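Silicatein alpha (Tethya aurantium, PDB 6ZQ3) probably takes part in forming the silica of sponge spicules, as a protein of the papain-like cysteine peptidase family. Local coordinates at residues A[25-30]-A[61-66]. Sequence-based numbering, arbitrary orientation.
Sequences ASYAFS and YGNHGC
Tyr-27 reaches Asn-63 and Gly-65 because its chi1 of 71° sets CG between the backbone N and the carbonyl carbon, while Asn-63 holds CG anti to its own carbonyl carbon. The hydroxyl end of the tyrosine carries the polar contact: Tyr-27 OH donates to Gly-65 O at 2.5 Å, a short bond. The donor stands at 128° to the C=O bond and only slightly off the carbonyl plane, and the oxygen in turn lies at the ring edge, near the ring plane. A water ties the same two residues a second time, donating to Tyr-27 OH at 3.1 Å and accepting weakly from Gly-65 N. The phenol oxygen thus both gives and receives a hydrogen bond, which fixes the tip of the ring against the loop. The Asn-63 amide meets the ring obliquely at CD2 and CE2, its plane 49° from that of the ring, with ND2 at 3.4 Å from Tyr-27 CE2. That amide is itself anchored by Ser-58 OG at ND2 and by Asn-70 N at OD1. A phenylalanine in place of Tyr-27 would probably keep the ring beside Asn-63 but leave Gly-65 O and the water without their hydroxyl partner. At the N-cap, Ala-25 N comes no nearer than 4.2 Å to Cys-66 O, a loose approach with no hydrogen bond, and the Cys-66 disulfide to Cys-23 links the loop to the chain just before the helix. By sequence, Ser-26 occupies the position of papain's nucleophilic cysteine, and it touches His-165. In the mainly helical domain of the papain-like fold, the contact therefore pins the start of the long helix 26-43 to the loop between helices 51-57 and 71-80, with Ile-54 of helix 51-57 packed on Tyr-27 and strand 165-173 meeting Ser-26 and Ser-30.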
ATOM      1  N   ALA A  25      10.799   3.600  -1.074  1.00 51.56           N
ATOM      2  CA  ALA A  25       9.557   4.061  -1.703  1.00 50.69           C
ATOM      3  C   ALA A  25       8.326   3.214  -1.350  1.00 49.86           C
ATOM      4  O   ALA A  25       7.466   2.982  -2.202  1.00 55.94           O
ATOM      5  CB  ALA A  25       9.737   4.048  -3.217  1.00 50.82           C
ATOM      6  N   SER A  26       8.218   2.746  -0.120  1.00 45.57           N
ATOM      7  CA  SER A  26       7.009   2.020   0.280  1.00 46.29           C
ATOM      8  C   SER A  26       5.740   2.846   0.063  1.00 39.98           C
ATOM      9  O   SER A  26       4.726   2.328  -0.410  1.00 35.35           O
ATOM     10  CB  SER A  26       7.082   1.529   1.739  1.00 47.19           C
ATOM     11  OG  SER A  26       7.450   2.558   2.632  1.00 46.90           O
ATOM     12  N   TYR A  27       5.804   4.134   0.351  1.00 41.50           N
ATOM     13  CA  TYR A  27       4.655   5.009   0.052  1.00 42.58           C
ATOM     14  C   TYR A  27       4.060   4.695  -1.328  1.00 38.54           C
ATOM     15  O   TYR A  27       2.848   4.517  -1.451  1.00 42.29           O
ATOM     16  CB  TYR A  27       4.997   6.495   0.207  1.00 43.47           C
ATOM     17  CG  TYR A  27       5.916   7.069  -0.845  1.00 46.47           C
ATOM     18  CD1 TYR A  27       7.294   7.005  -0.701  1.00 47.23           C
ATOM     19  CD2 TYR A  27       5.405   7.724  -1.970  1.00 46.84           C
ATOM     20  CE1 TYR A  27       8.134   7.550  -1.659  1.00 47.93           C
ATOM     21  CE2 TYR A  27       6.236   8.251  -2.933  1.00 46.59           C
ATOM     22  CZ  TYR A  27       7.603   8.167  -2.771  1.00 45.00           C
ATOM     23  OH  TYR A  27       8.444   8.698  -3.719  1.00 47.24           O
ATOM     24  N   ALA A  28       4.913   4.553  -2.332  1.00 36.01           N
ATOM     25  CA  ALA A  28       4.460   4.339  -3.703  1.00 36.89           C
ATOM     26  C   ALA A  28       3.875   2.992  -3.900  1.00 38.77           C
ATOM     27  O   ALA A  28       2.899   2.856  -4.620  1.00 44.16           O
ATOM     28  CB  ALA A  28       5.628   4.484  -4.680  1.00 37.90           C
ATOM     29  N   PHE A  29       4.535   1.977  -3.336  1.00 39.23           N
ATOM     30  CA  PHE A  29       4.116   0.607  -3.541  1.00 36.61           C
ATOM     31  C   PHE A  29       2.816   0.449  -2.820  1.00 36.17           C
ATOM     32  O   PHE A  29       1.900  -0.132  -3.343  1.00 35.20           O
ATOM     33  CB  PHE A  29       5.155  -0.391  -3.037  1.00 37.44           C
ATOM     34  CG  PHE A  29       6.289  -0.639  -4.010  1.00 36.62           C
ATOM     35  CD1 PHE A  29       7.417   0.151  -3.992  1.00 36.31           C
ATOM     36  CD2 PHE A  29       6.209  -1.651  -4.937  1.00 36.06           C
ATOM     37  CE1 PHE A  29       8.455  -0.067  -4.866  1.00 35.96           C
ATOM     38  CE2 PHE A  29       7.229  -1.867  -5.836  1.00 38.46           C
ATOM     39  CZ  PHE A  29       8.365  -1.072  -5.796  1.00 37.29           C
ATOM     40  N   SER A  30       2.743   0.991  -1.617  1.00 36.31           N
ATOM     41  CA  SER A  30       1.514   0.950  -0.835  1.00 39.34           C
ATOM     42  C   SER A  30       0.321   1.684  -1.509  1.00 45.54           C
ATOM     43  O   SER A  30      -0.816   1.187  -1.475  1.00 47.68           O
ATOM     44  CB  SER A  30       1.769   1.576   0.525  1.00 38.97           C
ATOM     45  OG  SER A  30       0.547   1.760   1.198  1.00 47.61           O
ATOM     46  N   TYR A  61       4.737  17.286  -5.892  1.00 52.33           N
ATOM     47  CA  TYR A  61       3.561  17.198  -5.008  1.00 49.95           C
ATOM     48  C   TYR A  61       4.006  16.957  -3.587  1.00 50.42           C
ATOM     49  O   TYR A  61       3.184  16.918  -2.691  1.00 54.06           O
ATOM     50  CB  TYR A  61       2.560  16.157  -5.500  1.00 45.84           C
ATOM     51  CG  TYR A  61       2.095  16.493  -6.882  1.00 45.28           C
ATOM     52  CD1 TYR A  61       2.866  16.158  -7.986  1.00 48.91           C
ATOM     53  CD2 TYR A  61       0.918  17.205  -7.097  1.00 46.33           C
ATOM     54  CE1 TYR A  61       2.472  16.495  -9.268  1.00 51.34           C
ATOM     55  CE2 TYR A  61       0.510  17.552  -8.389  1.00 48.98           C
ATOM     56  CZ  TYR A  61       1.291  17.183  -9.467  1.00 52.01           C
ATOM     57  OH  TYR A  61       0.919  17.483 -10.753  1.00 58.39           O
ATOM     58  N   GLY A  62       5.317  16.840  -3.384  1.00 51.28           N
ATOM     59  CA  GLY A  62       5.882  16.815  -2.046  1.00 51.19           C
ATOM     60  C   GLY A  62       6.397  15.467  -1.597  1.00 49.94           C
ATOM     61  O   GLY A  62       6.643  15.290  -0.422  1.00 53.23           O
ATOM     62  N   ASN A  63       6.560  14.521  -2.523  1.00 46.17           N
ATOM     63  CA  ASN A  63       7.293  13.289  -2.249  1.00 45.90           C
ATOM     64  C   ASN A  63       8.826  13.467  -2.487  1.00 46.98           C
ATOM     65  O   ASN A  63       9.248  14.443  -3.107  1.00 43.49           O
ATOM     66  CB  ASN A  63       6.754  12.162  -3.131  1.00 43.82           C
ATOM     67  CG  ASN A  63       5.368  11.698  -2.715  1.00 44.37           C
ATOM     68  OD1 ASN A  63       4.981  11.844  -1.560  1.00 43.96           O
ATOM     69  ND2 ASN A  63       4.613  11.119  -3.660  1.00 42.36           N
ATOM     70  N   HIS A  64       9.631  12.519  -1.993  1.00 45.34           N
ATOM     71  CA  HIS A  64      11.092  12.585  -2.065  1.00 51.49           C
ATOM     72  C   HIS A  64      11.702  11.464  -2.932  1.00 49.52           C
ATOM     73  O   HIS A  64      12.680  10.846  -2.569  1.00 47.14           O
ATOM     74  CB  HIS A  64      11.692  12.490  -0.659  1.00 56.91           C
ATOM     75  CG  HIS A  64      11.096  13.441   0.331  1.00 64.11           C
ATOM     76  ND1 HIS A  64      11.847  14.394   0.987  1.00 70.96           N
ATOM     77  CD2 HIS A  64       9.832  13.573   0.796  1.00 69.56           C
ATOM     78  CE1 HIS A  64      11.068  15.077   1.806  1.00 75.24           C
ATOM     79  NE2 HIS A  64       9.839  14.601   1.706  1.00 75.44           N
ATOM     80  N   GLY A  65      11.115  11.186  -4.076  1.00 54.15           N
ATOM     81  CA  GLY A  65      11.618  10.105  -4.893  1.00 56.03           C
ATOM     82  C   GLY A  65      11.854   8.862  -4.053  1.00 53.13           C
ATOM     83  O   GLY A  65      10.944   8.391  -3.378  1.00 44.57           O
ATOM     84  N   CYS A  66      13.084   8.341  -4.110  1.00 56.41           N
ATOM     85  CA  CYS A  66      13.468   7.104  -3.404  1.00 55.81           C
ATOM     86  C   CYS A  66      13.789   7.274  -1.937  1.00 56.46           C
ATOM     87  O   CYS A  66      14.013   6.280  -1.255  1.00 58.14           O
ATOM     88  CB  CYS A  66      14.653   6.422  -4.093  1.00 54.93           C
ATOM     89  SG  CYS A  66      14.140   5.351  -5.459  1.00 65.04           S
TER
HETATM   90  O   HOH W   1       8.307  11.087  -5.757  1.00 44.81           O